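Side-chain contacts in trimeric intracellular cation channel type 1B.2 (Caenorhabditis elegans, PDB 5EIK), which forms a homotrimeric potassium channel of intracellular membranes that binds PIP2 and may carry the counter-ion current for calcium release: residues Y153-Q156 / I157-V161; A140-K143 / H144-I148; A197-I200 / A201-F205. All coordinates share one frame; numbering follows the deposited sequence.

Contact 1 (Y153-Q156 / I157-V161). With DMU (decyl-beta-D-maltopyranoside), chain M.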
# COMPACT_ATOMS: atom_id res chain seq x y z
N TYR A 153 4.50 -1.43 23.82
CA TYR A 153 3.17 -0.92 24.14
C TYR A 153 2.51 -0.22 22.96
O TYR A 153 1.30 -0.37 22.73
CB TYR A 153 3.25 0.07 25.31
CG TYR A 153 3.34 -0.55 26.68
CD1 TYR A 153 4.29 -1.54 26.97
CD2 TYR A 153 2.52 -0.11 27.72
CE1 TYR A 153 4.42 -2.06 28.26
CE2 TYR A 153 2.63 -0.62 29.01
CZ TYR A 153 3.59 -1.59 29.27
OH TYR A 153 3.72 -2.09 30.55
N LEU A 154 3.29 0.56 22.22
CA LEU A 154 2.78 1.30 21.09
C LEU A 154 2.27 0.36 20.00
O LEU A 154 1.17 0.53 19.50
CB LEU A 154 3.87 2.21 20.54
CG LEU A 154 3.38 3.34 19.64
CD1 LEU A 154 2.18 4.03 20.27
CD2 LEU A 154 4.53 4.32 19.42
N VAL A 155 3.09 -0.62 19.62
CA VAL A 155 2.69 -1.58 18.61
C VAL A 155 1.39 -2.28 19.03
O VAL A 155 0.47 -2.45 18.22
CB VAL A 155 3.79 -2.64 18.38
CG1 VAL A 155 3.30 -3.69 17.40
CG2 VAL A 155 5.04 -1.98 17.84
N GLN A 156 1.33 -2.68 20.29
CA GLN A 156 0.16 -3.35 20.83
C GLN A 156 -1.09 -2.49 20.65
O GLN A 156 -2.15 -2.97 20.25
CB GLN A 156 0.39 -3.67 22.30
CG GLN A 156 1.47 -4.71 22.54
CD GLN A 156 1.97 -4.72 23.97
OE1 GLN A 156 1.32 -4.16 24.86
NE2 GLN A 156 3.11 -5.34 24.21
N ILE A 157 -0.97 -1.20 20.94
CA ILE A 157 -2.11 -0.31 20.81
C ILE A 157 -2.51 -0.15 19.34
O ILE A 157 -3.68 -0.32 18.99
CB ILE A 157 -1.80 1.06 21.44
CG1 ILE A 157 -1.61 0.89 22.95
CG2 ILE A 157 -2.94 2.02 21.21
CD1 ILE A 157 -1.07 2.14 23.64
N LEU A 158 -1.54 0.16 18.48
CA LEU A 158 -1.83 0.35 17.07
C LEU A 158 -2.47 -0.88 16.43
O LEU A 158 -3.39 -0.77 15.63
CB LEU A 158 -0.55 0.74 16.33
CG LEU A 158 0.03 2.06 16.85
CD1 LEU A 158 1.37 2.34 16.18
CD2 LEU A 158 -0.96 3.19 16.60
N VAL A 159 -1.98 -2.06 16.79
CA VAL A 159 -2.55 -3.28 16.25
C VAL A 159 -4.02 -3.40 16.69
O VAL A 159 -4.89 -3.76 15.90
CB VAL A 159 -1.75 -4.53 16.71
CG1 VAL A 159 -2.53 -5.81 16.40
CG2 VAL A 159 -0.41 -4.56 15.98
N GLY A 160 -4.28 -3.08 17.96
CA GLY A 160 -5.63 -3.14 18.47
C GLY A 160 -6.54 -2.20 17.70
O GLY A 160 -7.68 -2.55 17.36
N VAL A 161 -6.03 -1.01 17.41
CA VAL A 161 -6.80 -0.02 16.67
C VAL A 161 -7.01 -0.48 15.22
O VAL A 161 -8.09 -0.28 14.65
CB VAL A 161 -6.08 1.34 16.68
CG1 VAL A 161 -6.86 2.36 15.88
CG2 VAL A 161 -5.93 1.83 18.11
C1 DMU M . -9.21 9.86 14.19
C2 DMU M . -10.44 10.25 13.34
C3 DMU M . -9.99 11.16 12.14
C4 DMU M . -8.80 10.50 11.39
O5 DMU M . -7.71 10.13 12.29
C6 DMU M . -8.14 9.19 13.30
O7 DMU M . -11.08 11.34 11.18
O16 DMU M . -7.01 8.83 14.12
C18 DMU M . -6.53 7.55 13.68
C19 DMU M . -5.18 7.24 14.36
C22 DMU M . -5.40 6.87 15.82
C25 DMU M . -4.10 7.08 16.60
C28 DMU M . -3.55 5.72 17.09
C31 DMU M . -3.16 5.76 18.58
C34 DMU M . -2.28 6.99 18.92
C37 DMU M . -2.15 7.11 20.45
C40 DMU M . -1.06 6.15 20.95
C43 DMU M . -0.53 6.62 22.30
O49 DMU M . -9.62 8.96 15.24
O55 DMU M . -11.33 11.00 14.18
C57 DMU M . -8.28 11.48 10.33
O61 DMU M . -7.54 10.75 9.35
C5 DMU M . -13.10 12.48 10.69
C7 DMU M . -12.84 12.60 9.18
C8 DMU M . -11.95 13.77 8.90
C9 DMU M . -10.71 13.79 9.77
O1 DMU M . -10.98 13.63 11.18
C10 DMU M . -11.82 12.44 11.50
O2 DMU M . -11.73 13.84 7.57
O3 DMU M . -13.83 11.33 11.00
O4 DMU M . -14.10 12.65 8.48
C11 DMU M . -9.90 14.98 9.46
O6 DMU M . -8.63 14.99 10.15
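Leu158 N points its hydrogen almost dead straight at Leu154 O, with 2.9 Å between N and O and an angle of 177° at the hydrogen. Val159 N to Val155 O repeats the step at 2.9 Å, and Ile157 N to Tyr153 O and Gly160 N to Gln156 O make up the rest of the run. This is the first part of helix 153-165, opening the discontinuous fifth transmembrane segment.

The branched side chains lean back on these carbonyls. With CG beside its own backbone N (chi1 -61°), Leu158 reaches toward the preceding turn, and its CG settles 3.3 Å from Leu154 O. From there its two methyls part company: CD1 crosses Leu154 CG at 4.1 Å, while CD2 meets the decyl chain of the maltoside at C28, 3.7 Å away. Leu154 turns CD1 to the same chain farther along, 3.9 Å from C40, so one detergent tail runs across both leucines. Another pair forms round the helix, where Val159 CG2 lies 4.1 Å from Val155 CG1 and close over Val155 O. Ile157 does likewise with CG1, 3.2 Å from Tyr153 O.

Cut back to an alanine, Leu158 would probably leave both Leu154 CG and the middle of the detergent tail without this apolar partner. In the trimer, Leu89 of a neighbouring subunit packs on Leu158 and Ile95 of that subunit on Leu154. Gln156 sends its buried amide away from this turn, to His210 through OE1 and to Tyr149 O through NE2.

The four carbonyls from Tyr153 to Gln156 are thus each taken by an amide one turn on, and the leucines turn a hydrocarbon side to the alkyl chain and the other subunit.

Contact 2 (A140-K143 / H144-I148)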
# COMPACT_ATOMS: atom_id res chain seq x y z
N ALA A 140 -8.56 -9.02 20.82
CA ALA A 140 -7.80 -10.11 20.21
C ALA A 140 -6.54 -9.55 19.56
O ALA A 140 -5.47 -10.15 19.63
CB ALA A 140 -8.65 -10.83 19.16
N GLY A 141 -6.68 -8.38 18.94
CA GLY A 141 -5.55 -7.74 18.29
C GLY A 141 -4.46 -7.41 19.29
O GLY A 141 -3.27 -7.63 19.03
N VAL A 142 -4.87 -6.88 20.44
CA VAL A 142 -3.93 -6.52 21.49
C VAL A 142 -3.22 -7.76 22.03
O VAL A 142 -2.00 -7.76 22.20
CB VAL A 142 -4.66 -5.78 22.64
CG1 VAL A 142 -3.75 -5.65 23.84
CG2 VAL A 142 -5.11 -4.41 22.16
N LYS A 143 -3.99 -8.81 22.28
CA LYS A 143 -3.43 -10.05 22.80
C LYS A 143 -2.42 -10.63 21.81
O LYS A 143 -1.34 -11.07 22.20
CB LYS A 143 -4.55 -11.06 23.05
CG LYS A 143 -4.11 -12.31 23.77
CD LYS A 143 -5.26 -13.28 23.93
CE LYS A 143 -4.84 -14.53 24.69
NZ LYS A 143 -5.98 -15.47 24.87
N HIS A 144 -2.78 -10.63 20.53
CA HIS A 144 -1.88 -11.15 19.50
C HIS A 144 -0.57 -10.36 19.50
O HIS A 144 0.52 -10.94 19.49
CB HIS A 144 -2.57 -11.06 18.14
CG HIS A 144 -1.75 -11.61 17.01
ND1 HIS A 144 -1.12 -12.83 17.07
CD2 HIS A 144 -1.50 -11.12 15.77
CE1 HIS A 144 -0.51 -13.07 15.92
NE2 HIS A 144 -0.73 -12.05 15.11
N ALA A 145 -0.67 -9.03 19.52
CA ALA A 145 0.51 -8.18 19.52
C ALA A 145 1.37 -8.39 20.75
O ALA A 145 2.60 -8.38 20.67
CB ALA A 145 0.11 -6.72 19.41
N VAL A 146 0.73 -8.59 21.90
CA VAL A 146 1.45 -8.80 23.15
C VAL A 146 2.28 -10.08 23.11
O VAL A 146 3.39 -10.13 23.64
CB VAL A 146 0.46 -8.87 24.34
CG1 VAL A 146 1.16 -9.35 25.60
CG2 VAL A 146 -0.14 -7.50 24.57
N ARG A 147 1.73 -11.10 22.47
CA ARG A 147 2.43 -12.38 22.35
C ARG A 147 3.64 -12.28 21.42
O ARG A 147 4.62 -12.99 21.60
CB ARG A 147 1.45 -13.44 21.85
CG ARG A 147 2.04 -14.83 21.70
CD ARG A 147 0.94 -15.87 21.55
NE ARG A 147 0.05 -15.58 20.42
CZ ARG A 147 0.40 -15.72 19.15
NH1 ARG A 147 1.61 -16.15 18.82
NH2 ARG A 147 -0.47 -15.42 18.19
N ILE A 148 3.59 -11.38 20.44
CA ILE A 148 4.72 -11.24 19.52
C ILE A 148 5.76 -10.22 19.99
O ILE A 148 6.95 -10.49 19.93
CB ILE A 148 4.24 -10.82 18.11
CG1 ILE A 148 3.24 -11.84 17.57
CG2 ILE A 148 5.42 -10.77 17.16
CD1 ILE A 148 2.71 -11.49 16.19
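Val142 and Val146, one helical turn apart, carry the apolar side of this contact. CG1 of Val142 lies 4.1 Å from CG2 of Val146, the two side chains slanting across each other. With CG1 of Val146 anti to the backbone N (chi1 169°), its CG2 falls beside that nitrogen and is tucked back over the preceding turn, 3.0 Å from Val142 O. Ala145 adds a single methyl, and Gly141, four residues before it, has no side chain, so that Val159 of helix 153-165 comes up to its carbonyl oxygen.

The backbone interactions are those of a regular alpha helix. His144 N bonds to Ala140 O at 2.9 Å, Ala145 N to Gly141 O at 3.0 Å, Val146 N to Val142 O, and Arg147 N to Lys143 O at 3.1 Å. Ile148 N still finds His144 O in the closing turn.

Polar side chains gather on another side. The His144 imidazole is held by NE2, which is hydrogen-bonded to Glu83. Arg147 bends at chi3 (57°), bringing its guanidinium carbon CZ to the ring's edge, in the ring plane. His144 ND1 and Arg147 NH2 come within 2.9 Å, yet the angle is too poor for a hydrogen bond. Ile148 CD1 lies over one ring face, 3.5 Å above the plane and displaced toward the rim. Lys143 runs out fully extended into an exposed position.

All this forms the last two turns of helix 120-148, the fourth transmembrane helix. Ala145 and Val146 face helix 153-165, which follows in the chain, meeting Gln156 and, for Ala145, Val159 as well; Val142 faces helix 194-209, touching Ser202, Thr206 and Arg209.

Contact 3 (A197-I200 / A201-F205)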
# COMPACT_ATOMS: atom_id res chain seq x y z
N ALA A 197 -12.72 5.99 19.61
CA ALA A 197 -13.16 5.06 20.64
C ALA A 197 -12.33 3.76 20.58
O ALA A 197 -12.07 3.15 21.61
CB ALA A 197 -14.64 4.74 20.47
N CYS A 198 -11.93 3.35 19.37
CA CYS A 198 -11.10 2.16 19.23
C CYS A 198 -9.72 2.43 19.83
O CYS A 198 -9.08 1.53 20.37
CB CYS A 198 -10.91 1.78 17.76
SG CYS A 198 -12.36 1.15 16.90
N VAL A 199 -9.27 3.68 19.72
CA VAL A 199 -7.97 4.06 20.27
C VAL A 199 -8.03 3.91 21.78
O VAL A 199 -7.18 3.24 22.38
CB VAL A 199 -7.59 5.52 19.90
CG1 VAL A 199 -6.30 5.94 20.61
CG2 VAL A 199 -7.40 5.63 18.38
N ILE A 200 -9.06 4.50 22.38
CA ILE A 200 -9.23 4.42 23.83
C ILE A 200 -9.36 2.97 24.28
O ILE A 200 -8.66 2.52 25.19
CB ILE A 200 -10.48 5.22 24.30
CG1 ILE A 200 -10.30 6.70 23.96
CG2 ILE A 200 -10.69 5.05 25.79
CD1 ILE A 200 -8.99 7.30 24.48
N ALA A 201 -10.24 2.22 23.62
CA ALA A 201 -10.44 0.82 23.96
C ALA A 201 -9.12 0.06 23.87
O ALA A 201 -8.81 -0.78 24.73
CB ALA A 201 -11.47 0.19 23.02
N SER A 202 -8.35 0.35 22.83
CA SER A 202 -7.08 -0.33 22.63
C SER A 202 -6.08 -0.02 23.73
O SER A 202 -5.40 -0.92 24.25
CB SER A 202 -6.49 0.05 21.27
OG SER A 202 -5.39 -0.77 20.96
N ILE A 203 -5.98 1.25 24.09
CA ILE A 203 -5.07 1.67 25.16
C ILE A 203 -5.48 0.94 26.45
O ILE A 203 -4.64 0.33 27.13
CB ILE A 203 -5.16 3.19 25.39
CG1 ILE A 203 -4.44 3.93 24.26
CG2 ILE A 203 -4.60 3.56 26.76
CD1 ILE A 203 -4.63 5.42 24.30
N VAL A 204 -6.77 0.99 26.75
CA VAL A 204 -7.32 0.36 27.94
C VAL A 204 -7.01 -1.12 28.03
O VAL A 204 -6.64 -1.62 29.09
CB VAL A 204 -8.85 0.58 28.01
CG1 VAL A 204 -9.47 -0.36 29.04
CG2 VAL A 204 -9.14 2.03 28.38
N PHE A 205 -7.16 -1.84 26.92
CA PHE A 205 -6.88 -3.27 26.92
C PHE A 205 -5.39 -3.53 27.03
O PHE A 205 -4.96 -4.54 27.59
CB PHE A 205 -7.42 -3.93 25.64
CG PHE A 205 -8.92 -3.99 25.56
CD1 PHE A 205 -9.69 -4.10 26.72
CD2 PHE A 205 -9.56 -3.97 24.33
CE1 PHE A 205 -11.07 -4.19 26.65
CE2 PHE A 205 -10.94 -4.06 24.24
CZ PHE A 205 -11.70 -4.17 25.41
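Ser202 N gives its hydrogen to Cys198 O at 2.8 Å, and the serine CB beyond it sits 3.1 Å from that same oxygen. The neighbouring amides are satisfied just as locally: Ala201 N by Ala197 O, Ile203 N by Val199 O at 2.9 Å, Val204 N by Ile200 O at 2.9 Å, and Phe205 N by Ala201 O. Ser202 O is hydrogen-bonded to the hydroxyl of Thr206.

The buried hydroxyl of Ser202 is satisfied from outside the segment. With OG anti to the serine's own nitrogen (chi1 -170°), it is directed off the helix to Ile157 O on helix 153-165, and so finds its partner on a different transmembrane segment.

Hydrocarbon fills much of the rest. Val199 and Ile203 run alongside each other in the same direction, with CG1 of Val199 4.1 Å from CD1 of Ile203; the isoleucine bends CG1 back to 3.4 Å from Val199 O. Ile200 CG2 and Val204 CG2 meet more loosely at 4.3 Å. Ala201 has only a methyl, which lets Val225 and Phe229 of helix 218-238 come up against it, while Phe60 of a neighbouring subunit packs on Val199 and Ile200. Cys198 touches Arg134, a PIP2-binding residue.

In this part of helix 194-209 the amides are thus spent along the axis, and the serine hydroxyl adds a polar tie between helices to a mostly apolar surface.

Overall arrangement
The three contacts are short stretches, about two turns each, of three transmembrane helices that pack on one another. Contact 1 is the most buried and lies between the other two, its centre about 8 Å from that of contact 2 and 9 Å from that of contact 3, whose own centres are about 14 Å apart. Contacts 1 and 3 both meet a second subunit and a maltoside, and their side-chain contacts are mostly aliphatic. Contact 2 touches no other chain of the trimer; at the end of its helix it turns partly outward and carries the histidine, arginine and lysine. Helix 153-165 is joined to helix 120-148 by packing, and to helix 194-209 by packing plus a serine hydroxyl.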